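Local atomic coordinates of K Homology domain-containing protein (Aeropyrum pernix, PDB entry 1TUA), a protein that is of unknown function but, carrying two K Homology domains, probably binds RNA. Residues A[24-27]-A[28-32]; A[154-158]-A[159-163]; A[172-175]-A[176-180]. All coordinates share one frame; numbering follows the deposited sequence.

Overall arrangement
The chain pairs two KH modules of the same plan, each with a three-stranded antiparallel sheet of strand order 1-3-2 and helices packed against it, and ends in a long extra helix, 163-188. Interaction 1 lies on helix 24-33 of the first module. Interaction 2 is the turn from helix 144-158, the last of the second module, into helix 163-188, and interaction 3 sits further along that helix. The centres of interactions 2 and 3 are about 20 Å apart, their nearest atoms about 7 Å. Interaction 1 lies across the chain's centre from both, with centres about 37 and 36 Å away. None of the three touches another.

Interaction 1. Residues A[24-27]-A[28-32]; sequences EVKA and EIMRR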
loop_
_atom_site.group_PDB
_atom_site.type_symbol
_atom_site.label_atom_id
_atom_site.label_comp_id
_atom_site.label_asym_id
_atom_site.label_seq_id
_atom_site.Cartn_x
_atom_site.Cartn_y
_atom_site.Cartn_z
ATOM N N GLU A 24 0.186 -20.390 -5.619
ATOM C CA GLU A 24 0.946 -19.670 -6.634
ATOM C C GLU A 24 1.405 -18.266 -6.239
ATOM O O GLU A 24 2.458 -17.816 -6.689
ATOM C CB GLU A 24 0.139 -19.590 -7.934
ATOM C CG GLU A 24 -1.218 -18.915 -7.784
ATOM C CD GLU A 24 -1.979 -18.841 -9.097
ATOM O OE1 GLU A 24 -2.028 -19.871 -9.809
ATOM O OE2 GLU A 24 -2.528 -17.760 -9.410
ATOM N N VAL A 25 0.623 -17.571 -5.416
ATOM C CA VAL A 25 0.999 -16.222 -5.006
ATOM C C VAL A 25 2.149 -16.234 -4.009
ATOM O O VAL A 25 3.159 -15.548 -4.215
ATOM C CB VAL A 25 -0.196 -15.441 -4.408
ATOM C CG1 VAL A 25 0.291 -14.121 -3.798
ATOM C CG2 VAL A 25 -1.215 -15.150 -5.502
ATOM N N LYS A 26 2.033 -17.012 -2.937
ATOM C CA LYS A 26 3.138 -17.040 -1.984
ATOM C C LYS A 26 4.373 -17.633 -2.663
ATOM O O LYS A 26 5.498 -17.238 -2.361
ATOM C CB LYS A 26 2.784 -17.836 -0.723
ATOM C CG LYS A 26 2.719 -19.325 -0.896
ATOM C CD LYS A 26 2.741 -20.019 0.457
ATOM C CE LYS A 26 2.862 -21.519 0.280
ATOM N NZ LYS A 26 3.122 -22.208 1.570
ATOM N N ALA A 27 4.166 -18.567 -3.589
ATOM C CA ALA A 27 5.285 -19.178 -4.309
ATOM C C ALA A 27 6.039 -18.126 -5.117
ATOM O O ALA A 27 7.265 -18.128 -5.148
ATOM C CB ALA A 27 4.790 -20.270 -5.237
ATOM N N GLU A 28 5.298 -17.237 -5.776
ATOM C CA GLU A 28 5.905 -16.184 -6.580
ATOM C C GLU A 28 6.636 -15.181 -5.688
ATOM O O GLU A 28 7.716 -14.701 -6.043
ATOM C CB GLU A 28 4.832 -15.472 -7.412
ATOM C CG GLU A 28 5.367 -14.480 -8.438
ATOM C CD GLU A 28 6.401 -15.091 -9.377
ATOM O OE1 GLU A 28 6.394 -16.328 -9.576
ATOM O OE2 GLU A 28 7.220 -14.328 -9.933
ATOM N N ILE A 29 6.062 -14.861 -4.527
ATOM C CA ILE A 29 6.730 -13.919 -3.628
ATOM C C ILE A 29 8.051 -14.538 -3.174
ATOM O O ILE A 29 9.092 -13.876 -3.166
ATOM C CB ILE A 29 5.880 -13.605 -2.380
ATOM C CG1 ILE A 29 4.563 -12.956 -2.798
ATOM C CG2 ILE A 29 6.648 -12.654 -1.461
ATOM C CD1 ILE A 29 3.593 -12.756 -1.648
ATOM N N MET A 30 8.004 -15.820 -2.813
ATOM C CA MET A 30 9.194 -16.541 -2.372
ATOM C C MET A 30 10.248 -16.561 -3.481
ATOM O O MET A 30 11.423 -16.291 -3.246
ATOM C CB MET A 30 8.830 -17.986 -1.985
ATOM C CG MET A 30 8.079 -18.141 -0.654
ATOM S SD MET A 30 7.622 -19.878 -0.261
ATOM C CE MET A 30 5.980 -19.838 -0.624
ATOM N N ARG A 31 9.809 -16.882 -4.692
ATOM C CA ARG A 31 10.688 -16.973 -5.852
ATOM C C ARG A 31 11.453 -15.693 -6.163
ATOM O O ARG A 31 12.650 -15.726 -6.439
ATOM C CB ARG A 31 9.856 -17.383 -7.068
ATOM C CG ARG A 31 10.633 -17.582 -8.344
ATOM C CD ARG A 31 9.746 -18.249 -9.385
ATOM N NE ARG A 31 9.153 -19.478 -8.858
ATOM C CZ ARG A 31 7.858 -19.638 -8.587
ATOM N NH1 ARG A 31 7.004 -18.643 -8.798
ATOM N NH2 ARG A 31 7.417 -20.792 -8.101
ATOM N N ARG A 32 10.760 -14.563 -6.110
ATOM C CA ARG A 32 11.374 -13.275 -6.424
ATOM C C ARG A 32 12.242 -12.656 -5.331
ATOM O O ARG A 32 13.095 -11.812 -5.624
ATOM C CB ARG A 32 10.282 -12.289 -6.843
ATOM C CG ARG A 32 9.612 -12.708 -8.143
ATOM C CD ARG A 32 8.506 -11.771 -8.577
ATOM N NE ARG A 32 8.985 -10.413 -8.809
ATOM C CZ ARG A 32 8.240 -9.443 -9.334
ATOM N NH1 ARG A 32 6.982 -9.689 -9.689
ATOM N NH2 ARG A 32 8.748 -8.223 -9.489
HETATM O O HOH W 1 3.789 -19.249 -8.700
#
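M30 and K26, one helical turn apart, run side by side and point the same way. The backbone fixes their spacing: M30 N donates to K26 O at 2.9 Å, with a nearly straight N-H...O angle of 164°. Traced outward, the methionine stays close to this carbonyl: CB is 3.4 Å from K26 O, and CG lies closer still. M30 SD swings wider, 4.0 Å from K26 O, and the bend at chi3 (-104°) brings the methyl CE back to K26 O (3.2 Å) and against the lysine chain. M30 CE sits 3.3 Å from K26 CG and almost as near to CD, tighter than ordinary van der Waals contact. The lysine meets it with CG lodged between backbone N and carbonyl carbon (chi1 73°) and its chain extended. Were M30 exchanged for an alanine, the aliphatic part of K26 would probably lose this cover and turn more freely. On another flank R31 sets one guanidinium face over A27 O, which lies toward the group's rim and also accepts R31 N at 2.9 Å. R31 NH1 forms a salt bridge with E28 OE1, modelled at a very short 2.5 Å, and its hydrogen bond is weak. At the guanidinium edge, in plane, a water accepts from R31 NH1 and donates to E24 O. V25 CG1 meets I29 CD1 at 4.2 Å on the inward side. There I29 packs on A63 and V66 of helix 57-72, V25 reaches I70, and both I29 and M30 touch I37 of strand 35-40, so helix 24-33 joins helix and sheet of a type I KH fold.

Interaction 2. Residues A[154-158]-A[159-163]; sequences IEMLA and EGRMH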
loop_
_atom_site.group_PDB
_atom_site.type_symbol
_atom_site.label_atom_id
_atom_site.label_comp_id
_atom_site.label_asym_id
_atom_site.label_seq_id
_atom_site.Cartn_x
_atom_site.Cartn_y
_atom_site.Cartn_z
ATOM N N ILE A 154 -5.869 11.967 0.727
ATOM C CA ILE A 154 -6.879 11.060 1.267
ATOM C C ILE A 154 -7.355 11.561 2.631
ATOM O O ILE A 154 -8.552 11.575 2.909
ATOM C CB ILE A 154 -6.326 9.629 1.436
ATOM C CG1 ILE A 154 -5.972 9.036 0.067
ATOM C CG2 ILE A 154 -7.354 8.761 2.160
ATOM C CD1 ILE A 154 -7.162 8.850 -0.842
ATOM N N GLU A 155 -6.420 11.969 3.483
ATOM C CA GLU A 155 -6.796 12.475 4.796
ATOM C C GLU A 155 -7.674 13.726 4.660
ATOM O O GLU A 155 -8.674 13.870 5.373
ATOM C CB GLU A 155 -5.544 12.786 5.618
ATOM C CG GLU A 155 -4.734 11.546 5.965
ATOM C CD GLU A 155 -3.416 11.871 6.652
ATOM O OE1 GLU A 155 -2.705 12.791 6.186
ATOM O OE2 GLU A 155 -3.085 11.199 7.650
ATOM N N MET A 156 -7.307 14.622 3.743
ATOM C CA MET A 156 -8.081 15.847 3.518
ATOM C C MET A 156 -9.520 15.524 3.097
ATOM O O MET A 156 -10.460 16.190 3.528
ATOM C CB MET A 156 -7.412 16.722 2.450
ATOM C CG MET A 156 -6.158 17.462 2.924
ATOM S SD MET A 156 -5.275 18.286 1.572
ATOM C CE MET A 156 -6.309 19.661 1.238
ATOM N N LEU A 157 -9.694 14.504 2.259
ATOM C CA LEU A 157 -11.035 14.124 1.824
ATOM C C LEU A 157 -11.806 13.499 2.979
ATOM O O LEU A 157 -13.004 13.726 3.121
ATOM C CB LEU A 157 -10.979 13.135 0.652
ATOM C CG LEU A 157 -10.523 13.672 -0.706
ATOM C CD1 LEU A 157 -10.556 12.550 -1.736
ATOM C CD2 LEU A 157 -11.427 14.809 -1.138
ATOM N N ALA A 158 -11.113 12.714 3.805
ATOM C CA ALA A 158 -11.750 12.058 4.945
ATOM C C ALA A 158 -12.181 13.091 5.974
ATOM O O ALA A 158 -12.973 12.797 6.869
ATOM C CB ALA A 158 -10.792 11.056 5.585
ATOM N N GLU A 159 -11.655 14.305 5.840
ATOM C CA GLU A 159 -11.991 15.375 6.762
ATOM C C GLU A 159 -13.058 16.321 6.208
ATOM O O GLU A 159 -13.455 17.273 6.875
ATOM C CB GLU A 159 -10.715 16.124 7.145
ATOM C CG GLU A 159 -9.687 15.182 7.751
ATOM C CD GLU A 159 -8.413 15.870 8.179
ATOM O OE1 GLU A 159 -7.738 16.482 7.318
ATOM O OE2 GLU A 159 -8.085 15.792 9.385
ATOM N N GLY A 160 -13.523 16.052 4.989
ATOM C CA GLY A 160 -14.576 16.866 4.401
ATOM C C GLY A 160 -14.229 17.971 3.415
ATOM O O GLY A 160 -15.128 18.685 2.952
ATOM N N ARG A 161 -12.950 18.123 3.085
ATOM C CA ARG A 161 -12.529 19.159 2.145
ATOM C C ARG A 161 -13.176 18.929 0.786
ATOM O O ARG A 161 -13.492 17.790 0.437
ATOM C CB ARG A 161 -11.008 19.130 1.979
ATOM C CG ARG A 161 -10.216 19.392 3.248
ATOM C CD ARG A 161 -10.294 20.855 3.640
ATOM N NE ARG A 161 -9.346 21.198 4.696
ATOM C CZ ARG A 161 -9.186 22.425 5.189
ATOM N NH1 ARG A 161 -9.914 23.436 4.721
ATOM N NH2 ARG A 161 -8.292 22.646 6.147
ATOM N N MET A 162 -13.377 20.001 0.023
ATOM C CA MET A 162 -13.958 19.886 -1.317
ATOM C C MET A 162 -12.949 19.113 -2.160
ATOM O O MET A 162 -11.760 19.116 -1.855
ATOM C CB MET A 162 -14.163 21.265 -1.963
ATOM C CG MET A 162 -15.290 22.132 -1.391
ATOM S SD MET A 162 -15.543 23.649 -2.387
ATOM C CE MET A 162 -14.283 24.735 -1.679
ATOM N N HIS A 163 -13.414 18.457 -3.216
ATOM C CA HIS A 163 -12.508 17.716 -4.085
ATOM C C HIS A 163 -11.553 18.671 -4.802
ATOM O O HIS A 163 -10.353 18.420 -4.884
ATOM C CB HIS A 163 -13.308 16.905 -5.110
ATOM C CG HIS A 163 -14.000 15.714 -4.526
ATOM N ND1 HIS A 163 -13.337 14.546 -4.215
ATOM C CD2 HIS A 163 -15.288 15.524 -4.158
ATOM C CE1 HIS A 163 -14.187 13.689 -3.681
ATOM N NE2 HIS A 163 -15.377 14.257 -3.633
HETATM O O HOH W 2 -14.618 15.204 1.509
#
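A Schellman motif closes helix 144-158, the C-terminal helix of the second KH module, and turns the chain into helix 163-188. Its two defining bonds run back from the turn into the last helical residues. R161 N donates to M156 O over 3.2 Å, approaching 25° from the carbonyl plane, while G160 N donates to L157 O over 3.0 Å from well above that carbonyl's plane. E159 N adds a weak bond to M156 O, which thus gathers two backbone donors. The reversal is made at G160: at a phi of 99° a CB would collide with the carbonyl oxygen of E159, which explains the glycine. L157 O has a second partner: a water donates to it at 2.7 Å and to R161 O at 3.0 Å, bridging the helix end and the outgoing loop. The side chains follow this path. R161 directs its CB toward the helix, and its CG passes 3.2 Å from M156 O and 4.0 Å from M156 CB; a bend at chi2 (-73°) then redirects the rest of the chain. L157 turns its CD2 branch to the other arm of the turn, where it lies 4.0 Å from R161 O and meets the imidazole of H163 obliquely, the two side chains crossing at about a right angle. M162 occupies the N-cap position of helix 163-188, so one helix ends and the next starts within a few residues. Around the turn, R161 O accepts a bond from R111 NH2, and L157 packs on I112 of helix 102-113 and I123 of helix 118-127. M156, L157 and R161 all touch V166, at the start of helix 163-188.

Interaction 3. Residues A[172-175]-A[176-180]; sequences RIMR and EIKRR
Four successive i-to-i+4 bonds join R172-R175 to E176-R179, from a slightly stretched E176 N to R172 O at 3.2 Å to a short R179 N to R175 O at 2.8 Å; the straightest, K178 N to M174 O, has an N-H...O angle of 170°. I177 stands between two neighbours of the preceding turn. Its CD1 touches I173 CG2 and M174 SD, each at 3.9 Å, while I177 CG1, anti to the carbonyl carbon (chi1 -67°), lies over I173 O at 3.2 Å. M174, bent at chi2 and chi3, carries its methyl CE on to K178 CE, 4.0 Å away. These apolar contacts belong to a helical hairpin, helix 163-188 running back along helix 144-158: I173 packs on A149, and I177, one turn further on, packs on E145 and R146, as expected where the two helices run antiparallel. Polar groups border the same interface: E176 OE2 and R180 NH2 form a salt bridge at 2.6 Å, the carboxylate carbon lying in the guanidinium plane at its edge. E176 O lies above one face of the same guanidinium, toward its rim, and R180 NH1 has a weak, long ion pair with E145.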
loop_
_atom_site.group_PDB
_atom_site.type_symbol
_atom_site.label_atom_id
_atom_site.label_comp_id
_atom_site.label_asym_id
_atom_site.label_seq_id
_atom_site.Cartn_x
_atom_site.Cartn_y
_atom_site.Cartn_z
ATOM N N ARG A 172 -0.142 21.403 -6.347
ATOM C CA ARG A 172 0.980 22.207 -5.872
ATOM C C ARG A 172 2.082 21.302 -5.349
ATOM O O ARG A 172 3.254 21.477 -5.682
ATOM C CB ARG A 172 0.530 23.149 -4.754
ATOM C CG ARG A 172 -0.603 24.073 -5.150
ATOM C CD ARG A 172 -0.158 25.131 -6.148
ATOM N NE ARG A 172 -1.302 25.839 -6.723
ATOM C CZ ARG A 172 -2.243 26.454 -6.010
ATOM N NH1 ARG A 172 -2.187 26.457 -4.681
ATOM N NH2 ARG A 172 -3.246 27.064 -6.626
ATOM N N ILE A 173 1.695 20.337 -4.522
ATOM C CA ILE A 173 2.643 19.399 -3.939
ATOM C C ILE A 173 3.369 18.578 -5.001
ATOM O O ILE A 173 4.592 18.427 -4.946
ATOM C CB ILE A 173 1.933 18.423 -2.964
ATOM C CG1 ILE A 173 1.333 19.200 -1.787
ATOM C CG2 ILE A 173 2.912 17.368 -2.474
ATOM C CD1 ILE A 173 2.342 19.969 -0.972
ATOM N N MET A 174 2.620 18.048 -5.966
ATOM C CA MET A 174 3.209 17.219 -7.014
ATOM C C MET A 174 4.035 17.989 -8.043
ATOM O O MET A 174 5.036 17.475 -8.545
ATOM C CB MET A 174 2.123 16.400 -7.715
ATOM C CG MET A 174 1.608 15.219 -6.885
ATOM S SD MET A 174 2.901 14.020 -6.417
ATOM C CE MET A 174 3.621 13.691 -8.004
ATOM N N ARG A 175 3.629 19.214 -8.363
ATOM C CA ARG A 175 4.392 20.000 -9.319
ATOM C C ARG A 175 5.752 20.317 -8.677
ATOM O O ARG A 175 6.786 20.333 -9.342
ATOM C CB ARG A 175 3.635 21.286 -9.683
ATOM C CG ARG A 175 4.281 22.049 -10.835
ATOM C CD ARG A 175 3.479 23.253 -11.298
ATOM N NE ARG A 175 4.362 24.160 -12.024
ATOM C CZ ARG A 175 4.046 25.398 -12.393
ATOM N NH1 ARG A 175 2.847 25.900 -12.112
ATOM N NH2 ARG A 175 4.947 26.149 -13.015
ATOM N N GLU A 176 5.743 20.530 -7.366
ATOM C CA GLU A 176 6.957 20.828 -6.611
ATOM C C GLU A 176 7.909 19.624 -6.613
ATOM O O GLU A 176 9.119 19.768 -6.805
ATOM C CB GLU A 176 6.575 21.184 -5.172
ATOM C CG GLU A 176 7.732 21.548 -4.268
ATOM C CD GLU A 176 7.334 21.506 -2.795
ATOM O OE1 GLU A 176 6.287 22.102 -2.443
ATOM O OE2 GLU A 176 8.068 20.874 -1.993
ATOM N N ILE A 177 7.351 18.438 -6.391
ATOM C CA ILE A 177 8.134 17.203 -6.366
ATOM C C ILE A 177 8.776 16.924 -7.727
ATOM O O ILE A 177 9.975 16.644 -7.822
ATOM C CB ILE A 177 7.233 16.000 -5.960
ATOM C CG1 ILE A 177 6.788 16.167 -4.505
ATOM C CG2 ILE A 177 7.975 14.682 -6.149
ATOM C CD1 ILE A 177 5.737 15.175 -4.065
ATOM N N LYS A 178 7.973 17.013 -8.782
ATOM C CA LYS A 178 8.467 16.753 -10.123
ATOM C C LYS A 178 9.426 17.836 -10.599
ATOM O O LYS A 178 10.397 17.546 -11.292
ATOM C CB LYS A 178 7.300 16.620 -11.100
ATOM C CG LYS A 178 6.436 15.399 -10.865
ATOM C CD LYS A 178 5.415 15.269 -11.974
ATOM C CE LYS A 178 4.602 14.008 -11.830
ATOM N NZ LYS A 178 3.635 13.881 -12.956
ATOM N N ARG A 179 9.155 19.085 -10.235
ATOM C CA ARG A 179 10.043 20.167 -10.639
ATOM C C ARG A 179 11.426 19.913 -10.050
ATOM O O ARG A 179 12.436 19.992 -10.750
ATOM C CB ARG A 179 9.506 21.519 -10.155
ATOM C CG ARG A 179 10.394 22.708 -10.526
ATOM C CD ARG A 179 9.594 24.004 -10.593
ATOM N NE ARG A 179 10.419 25.149 -10.972
ATOM C CZ ARG A 179 11.314 25.722 -10.173
ATOM N NH1 ARG A 179 11.500 25.257 -8.940
ATOM N NH2 ARG A 179 12.028 26.758 -10.606
ATOM N N ARG A 180 11.462 19.587 -8.762
ATOM C CA ARG A 180 12.714 19.317 -8.068
ATOM C C ARG A 180 13.450 18.154 -8.718
ATOM O O ARG A 180 14.670 18.186 -8.876
ATOM C CB ARG A 180 12.434 18.995 -6.605
ATOM C CG ARG A 180 13.652 19.038 -5.713
ATOM C CD ARG A 180 13.281 18.708 -4.277
ATOM N NE ARG A 180 12.041 19.370 -3.873
ATOM C CZ ARG A 180 10.881 18.739 -3.683
ATOM N NH1 ARG A 180 10.798 17.424 -3.856
ATOM N NH2 ARG A 180 9.798 19.425 -3.335
#